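Local coordinates for CELL division inhibitor (Pyrococcus furiosus, PDB 1G3Q), which binds ADP and magnesium and probably hydrolyses ATP as a MinD-type P-loop ATPase linked to the inhibition of cell division, at residues A164-S176 and A185-E199. Sequence-based numbering, arbitrary orientation.
With ADP (adenosine-5'-diphosphate), chain C.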
loop_
_atom_site.group_PDB
_atom_site.type_symbol
_atom_site.label_atom_id
_atom_site.label_comp_id
_atom_site.label_asym_id
_atom_site.label_seq_id
_atom_site.Cartn_x
_atom_site.Cartn_y
_atom_site.Cartn_z
ATOM N N ALA A 164 -4.236 -12.293 7.926
ATOM C CA ALA A 164 -3.535 -13.318 7.167
ATOM C C ALA A 164 -2.325 -12.648 6.528
ATOM O O ALA A 164 -2.473 -11.702 5.745
ATOM C CB ALA A 164 -4.449 -13.890 6.090
ATOM N N ILE A 165 -1.131 -13.120 6.870
ATOM C CA ILE A 165 0.089 -12.544 6.323
ATOM C C ILE A 165 0.427 -13.224 5.003
ATOM O O ILE A 165 0.890 -14.367 4.975
ATOM C CB ILE A 165 1.274 -12.713 7.293
ATOM C CG1 ILE A 165 0.842 -12.348 8.718
ATOM C CG2 ILE A 165 2.434 -11.834 6.845
ATOM C CD1 ILE A 165 0.267 -10.943 8.869
ATOM N N LEU A 166 0.190 -12.508 3.909
ATOM C CA LEU A 166 0.440 -13.021 2.567
ATOM C C LEU A 166 1.909 -13.313 2.310
ATOM O O LEU A 166 2.251 -14.284 1.631
ATOM C CB LEU A 166 -0.054 -12.013 1.529
ATOM C CG LEU A 166 -1.538 -11.654 1.554
ATOM C CD1 LEU A 166 -1.818 -10.568 0.523
ATOM C CD2 LEU A 166 -2.367 -12.891 1.260
ATOM N N GLY A 167 2.771 -12.461 2.851
ATOM C CA GLY A 167 4.200 -12.618 2.657
ATOM C C GLY A 167 4.827 -11.240 2.603
ATOM O O GLY A 167 4.235 -10.277 3.094
ATOM N N PHE A 168 6.008 -11.125 2.005
ATOM C CA PHE A 168 6.661 -9.828 1.932
ATOM C C PHE A 168 7.258 -9.495 0.571
ATOM O O PHE A 168 7.464 -10.370 -0.274
ATOM C CB PHE A 168 7.744 -9.722 3.016
ATOM C CG PHE A 168 9.024 -10.452 2.689
ATOM C CD1 PHE A 168 10.154 -9.749 2.279
ATOM C CD2 PHE A 168 9.109 -11.836 2.819
ATOM C CE1 PHE A 168 11.352 -10.410 2.005
ATOM C CE2 PHE A 168 10.303 -12.509 2.547
ATOM C CZ PHE A 168 11.426 -11.794 2.140
ATOM N N VAL A 169 7.515 -8.207 0.374
ATOM C CA VAL A 169 8.108 -7.702 -0.853
ATOM C C VAL A 169 9.461 -7.116 -0.482
ATOM O O VAL A 169 9.563 -6.321 0.454
ATOM C CB VAL A 169 7.245 -6.578 -1.480
ATOM C CG1 VAL A 169 7.960 -5.983 -2.690
ATOM C CG2 VAL A 169 5.882 -7.126 -1.883
ATOM N N LEU A 170 10.502 -7.522 -1.199
ATOM C CA LEU A 170 11.839 -7.004 -0.945
ATOM C C LEU A 170 12.030 -5.879 -1.948
ATOM O O LEU A 170 12.381 -6.116 -3.102
ATOM C CB LEU A 170 12.893 -8.091 -1.166
ATOM C CG LEU A 170 14.344 -7.710 -0.858
ATOM C CD1 LEU A 170 14.482 -7.346 0.616
ATOM C CD2 LEU A 170 15.257 -8.880 -1.203
ATOM N N ASN A 171 11.789 -4.652 -1.503
ATOM C CA ASN A 171 11.898 -3.497 -2.379
ATOM C C ASN A 171 13.255 -2.802 -2.346
ATOM O O ASN A 171 14.015 -2.924 -1.381
ATOM C CB ASN A 171 10.782 -2.501 -2.042
ATOM C CG ASN A 171 10.724 -1.338 -3.012
ATOM O OD1 ASN A 171 10.878 -1.518 -4.221
ATOM N ND2 ASN A 171 10.486 -0.140 -2.489
ATOM N N ARG A 172 13.547 -2.083 -3.426
ATOM C CA ARG A 172 14.788 -1.335 -3.570
ATOM C C ARG A 172 16.027 -2.227 -3.521
ATOM O O ARG A 172 17.068 -1.838 -2.991
ATOM C CB ARG A 172 14.856 -0.257 -2.489
ATOM C CG ARG A 172 13.516 0.442 -2.292
ATOM C CD ARG A 172 13.656 1.816 -1.680
ATOM N NE ARG A 172 14.373 2.737 -2.559
ATOM C CZ ARG A 172 14.484 4.041 -2.332
ATOM N NH1 ARG A 172 13.920 4.576 -1.259
ATOM N NH2 ARG A 172 15.168 4.809 -3.169
ATOM N N TYR A 173 15.913 -3.424 -4.086
ATOM C CA TYR A 173 17.035 -4.350 -4.102
ATOM C C TYR A 173 18.027 -3.964 -5.192
ATOM O O TYR A 173 17.645 -3.730 -6.337
ATOM C CB TYR A 173 16.552 -5.782 -4.339
ATOM C CG TYR A 173 17.676 -6.792 -4.314
ATOM C CD1 TYR A 173 18.367 -7.064 -3.133
ATOM C CD2 TYR A 173 18.077 -7.447 -5.476
ATOM C CE1 TYR A 173 19.435 -7.963 -3.110
ATOM C CE2 TYR A 173 19.145 -8.347 -5.466
ATOM C CZ TYR A 173 19.817 -8.600 -4.280
ATOM O OH TYR A 173 20.868 -9.485 -4.265
ATOM N N GLY A 174 19.304 -3.899 -4.829
ATOM C CA GLY A 174 20.328 -3.538 -5.791
ATOM C C GLY A 174 20.785 -2.107 -5.595
ATOM O O GLY A 174 21.649 -1.611 -6.320
ATOM N N ARG A 175 20.197 -1.445 -4.607
ATOM C CA ARG A 175 20.528 -0.063 -4.296
ATOM C C ARG A 175 21.934 0.037 -3.707
ATOM O O ARG A 175 22.603 1.059 -3.852
ATOM C CB ARG A 175 19.509 0.501 -3.303
ATOM C CG ARG A 175 19.617 1.993 -3.058
ATOM C CD ARG A 175 18.620 2.434 -1.997
ATOM N NE ARG A 175 18.515 3.888 -1.906
ATOM C CZ ARG A 175 17.787 4.531 -0.997
ATOM N NH1 ARG A 175 17.747 5.857 -0.992
ATOM N NH2 ARG A 175 17.104 3.849 -0.086
ATOM N N SER A 176 22.374 -1.030 -3.043
ATOM C CA SER A 176 23.699 -1.062 -2.427
ATOM C C SER A 176 24.309 -2.461 -2.442
ATOM O O SER A 176 23.591 -3.459 -2.370
ATOM C CB SER A 176 23.616 -0.563 -0.982
ATOM O OG SER A 176 24.866 -0.694 -0.327
ATOM N N ALA A 185 17.043 -12.914 2.770
ATOM C CA ALA A 185 16.023 -12.028 3.319
ATOM C C ALA A 185 14.795 -12.841 3.707
ATOM O O ALA A 185 14.190 -12.605 4.750
ATOM C CB ALA A 185 15.647 -10.960 2.298
ATOM N N GLU A 186 14.428 -13.799 2.862
ATOM C CA GLU A 186 13.271 -14.641 3.138
ATOM C C GLU A 186 13.550 -15.491 4.370
ATOM O O GLU A 186 12.675 -15.686 5.212
ATOM C CB GLU A 186 12.966 -15.546 1.944
ATOM C CG GLU A 186 11.760 -16.449 2.146
ATOM C CD GLU A 186 11.401 -17.232 0.897
ATOM O OE1 GLU A 186 12.267 -17.978 0.391
ATOM O OE2 GLU A 186 10.255 -17.102 0.420
ATOM N N ASP A 187 14.777 -15.989 4.469
ATOM C CA ASP A 187 15.186 -16.811 5.601
ATOM C C ASP A 187 15.023 -16.014 6.892
ATOM O O ASP A 187 14.706 -16.573 7.941
ATOM C CB ASP A 187 16.646 -17.253 5.425
ATOM C CG ASP A 187 17.142 -18.134 6.567
ATOM O OD1 ASP A 187 16.442 -19.106 6.926
ATOM O OD2 ASP A 187 18.239 -17.858 7.099
ATOM N N VAL A 188 15.224 -14.702 6.804
ATOM C CA VAL A 188 15.099 -13.822 7.962
ATOM C C VAL A 188 13.648 -13.479 8.282
ATOM O O VAL A 188 13.211 -13.600 9.425
ATOM C CB VAL A 188 15.864 -12.497 7.739
ATOM C CG1 VAL A 188 15.592 -11.535 8.885
ATOM C CG2 VAL A 188 17.352 -12.771 7.620
ATOM N N MET A 189 12.909 -13.051 7.263
ATOM C CA MET A 189 11.510 -12.664 7.418
ATOM C C MET A 189 10.588 -13.736 7.989
ATOM O O MET A 189 9.657 -13.424 8.734
ATOM C CB MET A 189 10.954 -12.185 6.077
ATOM C CG MET A 189 11.550 -10.873 5.605
ATOM S SD MET A 189 11.351 -9.578 6.849
ATOM C CE MET A 189 9.590 -9.280 6.741
ATOM N N GLU A 190 10.839 -14.992 7.635
ATOM C CA GLU A 190 10.023 -16.107 8.107
ATOM C C GLU A 190 8.671 -16.186 7.400
ATOM O O GLU A 190 7.795 -16.954 7.800
ATOM C CB GLU A 190 9.809 -16.022 9.623
ATOM C CG GLU A 190 11.082 -16.200 10.436
ATOM C CD GLU A 190 10.808 -16.396 11.915
ATOM O OE1 GLU A 190 10.237 -15.481 12.550
ATOM O OE2 GLU A 190 11.162 -17.472 12.440
ATOM N N VAL A 191 8.504 -15.380 6.355
ATOM C CA VAL A 191 7.275 -15.383 5.566
ATOM C C VAL A 191 7.673 -15.454 4.096
ATOM O O VAL A 191 8.770 -15.039 3.724
ATOM C CB VAL A 191 6.422 -14.119 5.815
ATOM C CG1 VAL A 191 5.884 -14.133 7.237
ATOM C CG2 VAL A 191 7.251 -12.869 5.565
ATOM N N PRO A 192 6.787 -15.985 3.240
ATOM C CA PRO A 192 7.055 -16.116 1.804
ATOM C C PRO A 192 7.469 -14.833 1.090
ATOM O O PRO A 192 6.844 -13.783 1.258
ATOM C CB PRO A 192 5.737 -16.662 1.256
ATOM C CG PRO A 192 5.174 -17.419 2.413
ATOM C CD PRO A 192 5.446 -16.496 3.567
ATOM N N LEU A 193 8.533 -14.929 0.298
ATOM C CA LEU A 193 9.006 -13.794 -0.483
ATOM C C LEU A 193 8.113 -13.780 -1.719
ATOM O O LEU A 193 8.218 -14.656 -2.574
ATOM C CB LEU A 193 10.467 -13.996 -0.893
ATOM C CG LEU A 193 11.045 -12.982 -1.886
ATOM C CD1 LEU A 193 10.940 -11.575 -1.315
ATOM C CD2 LEU A 193 12.494 -13.328 -2.181
ATOM N N LEU A 194 7.228 -12.793 -1.807
ATOM C CA LEU A 194 6.306 -12.711 -2.934
ATOM C C LEU A 194 6.865 -11.993 -4.153
ATOM O O LEU A 194 6.418 -12.233 -5.275
ATOM C CB LEU A 194 5.006 -12.040 -2.495
ATOM C CG LEU A 194 4.303 -12.723 -1.320
ATOM C CD1 LEU A 194 2.979 -12.032 -1.058
ATOM C CD2 LEU A 194 4.080 -14.198 -1.633
ATOM N N ALA A 195 7.836 -11.113 -3.940
ATOM C CA ALA A 195 8.421 -10.389 -5.055
ATOM C C ALA A 195 9.613 -9.545 -4.661
ATOM O O ALA A 195 9.694 -9.033 -3.542
ATOM C CB ALA A 195 7.364 -9.499 -5.712
ATOM N N VAL A 196 10.543 -9.418 -5.598
ATOM C CA VAL A 196 11.724 -8.603 -5.402
ATOM C C VAL A 196 11.551 -7.441 -6.366
ATOM O O VAL A 196 11.482 -7.639 -7.579
ATOM C CB VAL A 196 13.023 -9.363 -5.764
ATOM C CG1 VAL A 196 14.224 -8.454 -5.577
ATOM C CG2 VAL A 196 13.168 -10.601 -4.890
ATOM N N ILE A 197 11.435 -6.235 -5.824
ATOM C CA ILE A 197 11.292 -5.042 -6.652
ATOM C C ILE A 197 12.671 -4.394 -6.645
ATOM O O ILE A 197 13.151 -3.931 -5.610
ATOM C CB ILE A 197 10.261 -4.050 -6.067
ATOM C CG1 ILE A 197 8.927 -4.756 -5.809
ATOM C CG2 ILE A 197 10.056 -2.884 -7.040
ATOM C CD1 ILE A 197 8.254 -5.319 -7.057
ATOM N N PRO A 198 13.332 -4.357 -7.805
ATOM C CA PRO A 198 14.663 -3.758 -7.866
ATOM C C PRO A 198 14.677 -2.245 -7.715
ATOM O O PRO A 198 13.665 -1.576 -7.941
ATOM C CB PRO A 198 15.162 -4.196 -9.238
ATOM C CG PRO A 198 13.901 -4.151 -10.058
ATOM C CD PRO A 198 12.897 -4.819 -9.138
ATOM N N GLU A 199 15.825 -1.716 -7.303
ATOM C CA GLU A 199 16.001 -0.274 -7.188
ATOM C C GLU A 199 15.955 0.101 -8.662
ATOM O O GLU A 199 16.724 -0.436 -9.466
ATOM C CB GLU A 199 17.377 0.049 -6.598
ATOM C CG GLU A 199 17.678 1.534 -6.403
ATOM C CD GLU A 199 16.695 2.217 -5.472
ATOM O OE1 GLU A 199 16.097 1.526 -4.624
ATOM O OE2 GLU A 199 16.529 3.448 -5.577
HETATM P PB ADP C . 6.854 4.980 1.903
HETATM O O1B ADP C . 7.194 6.022 2.849
HETATM O O2B ADP C . 7.210 3.665 2.459
HETATM O O3B ADP C . 5.290 4.957 1.357
HETATM P PA ADP C . 7.435 5.555 -0.806
HETATM O O1A ADP C . 6.918 6.871 -0.957
HETATM O O2A ADP C . 6.634 4.543 -1.443
HETATM O O3A ADP C . 7.719 5.166 0.633
HETATM O "O5'" ADP C . 8.785 5.563 -1.466
HETATM C "C5'" ADP C . 9.881 6.480 -1.080
HETATM C "C4'" ADP C . 10.604 7.010 -2.265
HETATM O "O4'" ADP C . 11.466 6.000 -2.865
HETATM C "C3'" ADP C . 9.729 7.463 -3.391
HETATM O "O3'" ADP C . 10.169 8.724 -3.889
HETATM C "C2'" ADP C . 9.837 6.429 -4.470
HETATM O "O2'" ADP C . 9.715 6.908 -5.807
HETATM C "C1'" ADP C . 11.155 5.811 -4.273
HETATM N N9 ADP C . 11.174 4.335 -4.472
HETATM C C8 ADP C . 10.444 3.290 -3.885
HETATM N N7 ADP C . 10.728 2.093 -4.312
HETATM C C5 ADP C . 11.710 2.321 -5.249
HETATM C C6 ADP C . 12.452 1.445 -6.091
HETATM N N6 ADP C . 12.232 0.130 -6.041
HETATM N N1 ADP C . 13.400 2.000 -6.954
HETATM C C2 ADP C . 13.607 3.352 -6.986
HETATM N N3 ADP C . 12.945 4.255 -6.222
HETATM C C4 ADP C . 12.008 3.682 -5.371
#
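Ile-165 opens the contact by laying CG2 against Val-191 CG1, where the last beta-alpha-beta unit of this P-loop ATPase sheet returns from helix 185-189 into edge strand 193-198. At Gly-167 a side chain would run into Pro-192 O and Leu-194. Phe-168 fills the angle between strand and helix. Its CG stands between the backbone N and the carbonyl carbon (chi1 78°), which turns the ring in between Met-189 CG, 3.5 Å almost straight above its centroid, and Leu-193 CD1 on the opposite face, while Val-191 O sits in plane at the edge, 3.2 Å from CE2. The backbones of Phe-168 and Leu-170 pair in parallel with strand 193-198, and Val-169 CG1 packs tightly on Ile-197 CG1. Asn-171 reads the adenine: OD1 accepts from ADP N6 at 2.8 Å and ND2 donates to N7, while Thr-14 O of the P-loop also holds ND2. Pro-198 O takes a second bond from N6, at 2.9 Å. Arg-172 lies alongside Glu-199 in a side-on salt bridge, NE to OE1 at 3.0 Å, the guanidinium and carboxylate planes 21° apart; a leucine in its place would probably leave that carboxylate without its mate and free to swing. Tyr-173 O receives Glu-199 N. Arg-175 lays its aliphatic chain along Glu-199 and sets NH2 over the Arg-172 guanidinium, whose own NH2 meets Glu-199 OE2 at 3.1 Å, nearly straight at 176°, on the syn lone pair.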